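Local coordinates for ubiquitin-like-specific protease 2 (Saccharomyces cerevisiae, PDB 5LNB), which removes SUMO from modified proteins as a thiol protease of the C48 (Ulp1) family, the chain here holding its catalytic domain, at residues V113-N118 with D176-F181. Residues are numbered along the deposited sequence; the frame is centred on the assembly and turned at random.
Sequences VVIPIN and DPIKEF. With ACT (acetate ion), chain B.
K196 NZ is gripped by two carboxylates of the helix: D176 OD2 and E180 OE2 each form a salt bridge with it. At the strand, N118 ND2 lies 2.5 Å from OXT of an acetate ion, which is too short, so a hydrogen bond there is doubtful. The acetate probably came from the crystallisation liquor. The contact between strand and helix is made by I115 and I117, just before N118, and is wholly apolar. I178 meets these two isoleucines, one with each branch. Its CD1 meets I117 CD1 tip to tip at 4.1 Å. Both side chains are extended, with chi2 at 179° in I178 and 176° in I117, so each methyl reaches out from its own backbone. The other branch of I178, CG2, lies 4.3 Å from I115 CD1. Y84 touches both I117 and I178, and I128 of strand 122-129 touches both I115 and I178. One turn on, F181 packs edge-to-face with F83. Helix 172-190 is the crossover between the parallel strands 159-164 and 199-203, and here it packs on the same sheet. No hydrogen bond joins the two segments, so methyl packing alone links them directly, and the buried side chains need no polar partner.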
loop_
_atom_site.group_PDB
_atom_site.type_symbol
_atom_site.label_atom_id
_atom_site.label_comp_id
_atom_site.label_asym_id
_atom_site.label_seq_id
_atom_site.Cartn_x
_atom_site.Cartn_y
_atom_site.Cartn_z
ATOM N N VAL A 113 5.978 -5.494 5.133
ATOM C CA VAL A 113 4.657 -5.216 5.688
ATOM C C VAL A 113 4.240 -3.842 5.176
ATOM O O VAL A 113 4.911 -2.837 5.454
ATOM C CB VAL A 113 4.644 -5.281 7.220
ATOM C CG1 VAL A 113 3.236 -5.034 7.752
ATOM C CG2 VAL A 113 5.166 -6.645 7.702
ATOM N N VAL A 114 3.150 -3.804 4.411
ATOM C CA VAL A 114 2.758 -2.623 3.646
ATOM C C VAL A 114 1.633 -1.915 4.382
ATOM O O VAL A 114 0.575 -2.507 4.629
ATOM C CB VAL A 114 2.328 -2.996 2.220
ATOM C CG1 VAL A 114 1.934 -1.724 1.430
ATOM C CG2 VAL A 114 3.452 -3.765 1.505
ATOM N N ILE A 115 1.841 -0.648 4.716
ATOM C CA ILE A 115 0.819 0.088 5.458
ATOM C C ILE A 115 0.505 1.410 4.771
ATOM O O ILE A 115 1.252 2.387 4.940
ATOM C CB ILE A 115 1.250 0.322 6.910
ATOM C CG1 ILE A 115 1.573 -1.012 7.583
ATOM C CG2 ILE A 115 0.157 1.080 7.663
ATOM C CD1 ILE A 115 2.097 -0.862 8.997
ATOM N N PRO A 116 -0.570 1.490 3.985
ATOM C CA PRO A 116 -0.995 2.795 3.459
ATOM C C PRO A 116 -1.644 3.636 4.552
ATOM O O PRO A 116 -2.322 3.116 5.443
ATOM C CB PRO A 116 -1.980 2.438 2.342
ATOM C CG PRO A 116 -2.372 1.040 2.577
ATOM C CD PRO A 116 -1.268 0.366 3.341
ATOM N N ILE A 117 -1.424 4.950 4.480
ATOM C CA ILE A 117 -1.776 5.872 5.553
ATOM C C ILE A 117 -2.648 6.982 4.986
ATOM O O ILE A 117 -2.244 7.686 4.050
ATOM C CB ILE A 117 -0.522 6.448 6.238
ATOM C CG1 ILE A 117 0.213 5.315 6.968
ATOM C CG2 ILE A 117 -0.890 7.587 7.181
ATOM C CD1 ILE A 117 1.522 5.718 7.605
ATOM N N ASN A 118 -3.834 7.152 5.560
ATOM C CA ASN A 118 -4.817 8.126 5.102
ATOM C C ASN A 118 -5.118 9.055 6.267
ATOM O O ASN A 118 -5.804 8.660 7.213
ATOM C CB ASN A 118 -6.078 7.421 4.603
ATOM C CG ASN A 118 -7.245 8.372 4.398
ATOM O OD1 ASN A 118 -7.066 9.577 4.237
ATOM N ND2 ASN A 118 -8.454 7.825 4.398
ATOM N N ASP A 176 5.541 7.312 14.406
ATOM C CA ASP A 176 5.814 6.884 15.772
ATOM C C ASP A 176 4.787 5.881 16.286
ATOM O O ASP A 176 5.189 4.927 16.963
ATOM C CB ASP A 176 5.910 8.104 16.700
ATOM C CG ASP A 176 6.136 7.718 18.158
ATOM O OD1 ASP A 176 5.142 7.631 18.920
ATOM O OD2 ASP A 176 7.306 7.466 18.535
ATOM N N PRO A 177 3.486 6.034 16.024
ATOM C CA PRO A 177 2.542 4.987 16.448
ATOM C C PRO A 177 2.865 3.629 15.860
ATOM O O PRO A 177 2.553 2.604 16.475
ATOM C CB PRO A 177 1.190 5.510 15.945
ATOM C CG PRO A 177 1.363 6.987 15.879
ATOM C CD PRO A 177 2.797 7.221 15.494
ATOM N N ILE A 178 3.481 3.578 14.681
ATOM C CA ILE A 178 3.807 2.281 14.107
ATOM C C ILE A 178 4.996 1.672 14.832
ATOM O O ILE A 178 5.055 0.453 15.031
ATOM C CB ILE A 178 4.051 2.394 12.591
ATOM C CG1 ILE A 178 2.804 2.952 11.898
ATOM C CG2 ILE A 178 4.425 1.026 12.017
ATOM C CD1 ILE A 178 2.951 3.125 10.403
ATOM N N LYS A 179 5.956 2.502 15.245
ATOM C CA LYS A 179 7.038 2.007 16.091
ATOM C C LYS A 179 6.485 1.355 17.353
ATOM O O LYS A 179 6.890 0.248 17.724
ATOM C CB LYS A 179 7.990 3.140 16.454
ATOM C CG LYS A 179 8.667 3.805 15.285
ATOM C CD LYS A 179 9.919 4.527 15.750
ATOM C CE LYS A 179 10.580 5.302 14.618
ATOM N NZ LYS A 179 11.773 6.074 15.142
ATOM N N GLU A 180 5.555 2.031 18.032
ATOM C CA GLU A 180 5.028 1.486 19.280
ATOM C C GLU A 180 4.212 0.225 19.028
ATOM O O GLU A 180 4.267 -0.731 19.814
ATOM C CB GLU A 180 4.196 2.546 20.003
ATOM C CG GLU A 180 5.004 3.794 20.408
ATOM C CD GLU A 180 6.040 3.530 21.518
ATOM O OE1 GLU A 180 5.846 2.601 22.338
ATOM O OE2 GLU A 180 7.052 4.264 21.571
ATOM N N PHE A 181 3.458 0.202 17.927
ATOM C CA PHE A 181 2.747 -1.007 17.530
ATOM C C PHE A 181 3.702 -2.188 17.412
ATOM O O PHE A 181 3.431 -3.278 17.928
ATOM C CB PHE A 181 2.025 -0.779 16.203
ATOM C CG PHE A 181 1.559 -2.046 15.561
ATOM C CD1 PHE A 181 0.405 -2.681 16.014
ATOM C CD2 PHE A 181 2.291 -2.631 14.539
ATOM C CE1 PHE A 181 -0.025 -3.856 15.436
ATOM C CE2 PHE A 181 1.867 -3.810 13.954
ATOM C CZ PHE A 181 0.705 -4.431 14.406
HETATM C C ACT B . -10.636 10.483 5.162
HETATM O O ACT B . -9.647 11.267 5.160
HETATM O OXT ACT B . -10.404 9.252 5.190
HETATM C CH3 ACT B . -12.054 10.972 5.141
#